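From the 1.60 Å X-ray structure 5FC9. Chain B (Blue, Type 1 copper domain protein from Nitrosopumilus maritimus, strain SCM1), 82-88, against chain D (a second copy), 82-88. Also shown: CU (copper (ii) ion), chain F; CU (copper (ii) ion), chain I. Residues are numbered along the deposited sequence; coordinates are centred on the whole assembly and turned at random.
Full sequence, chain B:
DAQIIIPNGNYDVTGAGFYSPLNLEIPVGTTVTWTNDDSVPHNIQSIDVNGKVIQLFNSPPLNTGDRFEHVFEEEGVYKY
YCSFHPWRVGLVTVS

Chain B 82-88: CSFHPWR
Chain D (82-88) CSFHPWR

Two copies of the same copper-binding loop meet in a small, nearly symmetric apolar contact, proline on proline and tryptophan on tryptophan, joined by one bridging water and by no direct hydrogen bond. The register is reciprocal, the two chain paths running roughly across each other: S83(B) CA lies 7.1 Å from S83(D) CA, F84(B) CA 6.4 Å from P86(D) CA, and P86(B) CA 6.4 Å from F84(D) CA. In each stretch, phi/psi runs near -120/130 at C82, -70/-20 at S83, -81/-30 at F84 and -136/75 at H85, and then a type I turn spans H85 to R88, with P86 near -62/-21, W87 near -72/-15 and R88 near -85/100. The turn is closed by R88(B) N to H85(B) O at 3.0 Å and R88(D) N to H85(D) O at 2.9 Å; weak bonds from H85(B) N to C82(B) O and from H85(D) N to C82(D) O, both 3.1 Å, span the preceding bend.

P86 is the center of the contact. Its CA-to-CB bond points toward the partner in both chains, its ring is C-gamma exo, and the two buried rings touch through van der Waals contact at P86(B) CD to P86(D) CD, 3.7 Å. Each ring also packs against opposing carbonyls, with P86(B) CG 3.4 Å from S83(D) O and 3.8 Å from F84(D) O, and P86(D) CG 3.5 Å from S83(B) O and 3.7 Å from F84(B) O. F84 thus contributes through its carbonyl; its CA-to-CB bond points away (chi1 m, chi2 near -30°). S83 (chi1 p, near 75°) points sideways. S83(B) O and S83(D) O approach to 4.5 Å; water 1 donates to both, at 2.7 Å from each, satisfying two acceptors that cannot bond to each other.

W87 has chi1 near 66° (p) and chi2 near 90°. Its CA-to-CB bond points sideways, but the indole end comes nearer, so that W87(B) CZ3 meets W87(D) CZ3 at 3.7 Å, again carbon against carbon. The six-membered rings are oblique, centroids 5.9 Å apart and planes at 69°.

C82 (chi1 t) and H85 (chi1 m, near -46°; chi2 104°) place C82(B) SG 2.3 Å and H85(B) ND1 2.1 Å from CU (chain F), and C82(D) SG 2.2 Å and H85(D) ND1 2.1 Å from CU (chain I). A water and one atom from elsewhere in the structure complete each set. F84(B) N to C82(B) SG and F84(D) N to C82(D) SG are weak bonds, both 3.4 Å. R88 (m, m, t, chi4 near 180°) is out of reach.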

# COMPACT_ATOMS: atom_id res chain seq x y z
N CYS B 82 2.89 8.65 2.50
CA CYS B 82 1.91 8.44 3.55
C CYS B 82 2.14 7.04 4.13
O CYS B 82 2.27 6.10 3.38
CB CYS B 82 0.50 8.56 2.98
SG CYS B 82 -0.83 7.99 4.10
N SER B 83 2.22 6.89 5.45
CA SER B 83 2.56 5.57 5.96
C SER B 83 1.41 4.58 5.75
O SER B 83 1.63 3.37 5.78
CB SER B 83 2.93 5.62 7.44
OG SER B 83 1.80 5.85 8.26
N PHE B 84 0.21 5.09 5.52
CA PHE B 84 -0.93 4.20 5.26
C PHE B 84 -0.93 3.74 3.80
O PHE B 84 -1.41 2.64 3.49
CB PHE B 84 -2.26 4.88 5.58
CG PHE B 84 -2.39 5.36 7.01
CD1 PHE B 84 -1.76 4.70 8.05
CD2 PHE B 84 -3.19 6.46 7.30
CE1 PHE B 84 -1.89 5.14 9.37
CE2 PHE B 84 -3.34 6.91 8.62
CZ PHE B 84 -2.69 6.25 9.65
N HIS B 85 -0.41 4.59 2.91
CA HIS B 85 -0.37 4.32 1.46
C HIS B 85 0.99 4.69 0.90
O HIS B 85 1.12 5.73 0.25
CB HIS B 85 -1.48 5.10 0.72
CG HIS B 85 -2.82 5.03 1.39
ND1 HIS B 85 -3.34 6.07 2.11
CD2 HIS B 85 -3.74 4.04 1.45
CE1 HIS B 85 -4.52 5.73 2.61
NE2 HIS B 85 -4.78 4.49 2.22
N PRO B 86 2.01 3.86 1.17
CA PRO B 86 3.39 4.25 0.86
C PRO B 86 3.67 4.50 -0.62
O PRO B 86 4.63 5.20 -0.93
CB PRO B 86 4.21 3.05 1.37
CG PRO B 86 3.35 2.44 2.44
CD PRO B 86 1.94 2.62 1.96
N TRP B 87 2.85 3.96 -1.52
CA TRP B 87 3.06 4.18 -2.95
C TRP B 87 2.69 5.58 -3.39
O TRP B 87 3.05 6.00 -4.51
CB TRP B 87 2.27 3.17 -3.79
CG TRP B 87 0.79 3.38 -3.67
CD1 TRP B 87 0.01 4.21 -4.43
CD2 TRP B 87 -0.07 2.78 -2.71
NE1 TRP B 87 -1.30 4.15 -4.00
CE2 TRP B 87 -1.37 3.28 -2.94
CE3 TRP B 87 0.13 1.86 -1.67
CZ2 TRP B 87 -2.48 2.88 -2.18
CZ3 TRP B 87 -0.96 1.48 -0.92
CH2 TRP B 87 -2.24 1.99 -1.17
N ARG B 88 1.96 6.32 -2.55
CA ARG B 88 1.62 7.70 -2.85
C ARG B 88 2.77 8.59 -2.40
O ARG B 88 2.90 8.89 -1.21
CB ARG B 88 0.32 8.11 -2.16
CG ARG B 88 -0.91 7.39 -2.71
CD ARG B 88 -1.09 7.62 -4.22
NE ARG B 88 -2.48 7.35 -4.62
CZ ARG B 88 -2.94 7.42 -5.87
NH1 ARG B 88 -2.12 7.72 -6.87
NH2 ARG B 88 -4.23 7.18 -6.12
N CYS D 82 3.23 -5.03 7.38
CA CYS D 82 4.49 -4.63 6.78
C CYS D 82 4.41 -3.15 6.47
O CYS D 82 3.44 -2.70 5.86
CB CYS D 82 4.74 -5.45 5.52
SG CYS D 82 6.12 -4.89 4.50
N SER D 83 5.41 -2.36 6.88
CA SER D 83 5.31 -0.93 6.66
C SER D 83 5.38 -0.58 5.18
O SER D 83 4.91 0.48 4.76
CB SER D 83 6.40 -0.18 7.44
OG SER D 83 7.65 -0.29 6.80
N PHE D 84 5.94 -1.48 4.37
CA PHE D 84 5.99 -1.23 2.92
C PHE D 84 4.66 -1.57 2.25
O PHE D 84 4.31 -0.99 1.22
CB PHE D 84 7.11 -2.04 2.25
CG PHE D 84 8.49 -1.80 2.81
CD1 PHE D 84 8.84 -0.57 3.35
CD2 PHE D 84 9.43 -2.82 2.78
CE1 PHE D 84 10.13 -0.37 3.85
CE2 PHE D 84 10.72 -2.62 3.28
CZ PHE D 84 11.06 -1.39 3.81
N HIS D 85 3.94 -2.53 2.83
CA HIS D 85 2.66 -3.01 2.29
C HIS D 85 1.64 -3.17 3.41
O HIS D 85 1.35 -4.30 3.84
CB HIS D 85 2.85 -4.34 1.56
CG HIS D 85 4.02 -4.36 0.63
ND1 HIS D 85 5.20 -5.00 0.93
CD2 HIS D 85 4.20 -3.78 -0.58
CE1 HIS D 85 6.06 -4.82 -0.06
NE2 HIS D 85 5.47 -4.09 -1.00
N PRO D 86 1.09 -2.05 3.90
CA PRO D 86 0.28 -2.10 5.12
C PRO D 86 -0.98 -2.94 5.01
O PRO D 86 -1.46 -3.40 6.05
CB PRO D 86 -0.08 -0.62 5.35
CG PRO D 86 1.06 0.12 4.74
CD PRO D 86 1.42 -0.67 3.51
N TRP D 87 -1.49 -3.19 3.80
CA TRP D 87 -2.69 -4.01 3.65
C TRP D 87 -2.41 -5.48 3.94
O TRP D 87 -3.35 -6.27 4.14
CB TRP D 87 -3.28 -3.87 2.24
CG TRP D 87 -2.37 -4.40 1.17
CD1 TRP D 87 -2.35 -5.67 0.66
CD2 TRP D 87 -1.34 -3.68 0.51
NE1 TRP D 87 -1.36 -5.77 -0.30
CE2 TRP D 87 -0.73 -4.56 -0.41
CE3 TRP D 87 -0.88 -2.36 0.59
CZ2 TRP D 87 0.33 -4.17 -1.23
CZ3 TRP D 87 0.16 -1.98 -0.22
CH2 TRP D 87 0.76 -2.88 -1.12
N ARG D 88 -1.14 -5.87 3.96
CA ARG D 88 -0.79 -7.25 4.28
C ARG D 88 -0.69 -7.42 5.79
O ARG D 88 0.33 -7.07 6.40
CB ARG D 88 0.51 -7.65 3.60
CG ARG D 88 0.42 -7.70 2.07
CD ARG D 88 -0.63 -8.69 1.58
NE ARG D 88 -0.37 -9.04 0.19
CZ ARG D 88 -1.11 -9.86 -0.55
NH1 ARG D 88 -2.22 -10.39 -0.06
NH2 ARG D 88 -0.76 -10.12 -1.80
CU CU F . -2.48 7.89 2.56
CU CU I . 5.67 -6.07 2.64
O HOH W 1 4.04 2.39 6.52
O HOH W 2 -1.55 8.70 0.73
O HOH W 3 4.01 -7.35 3.25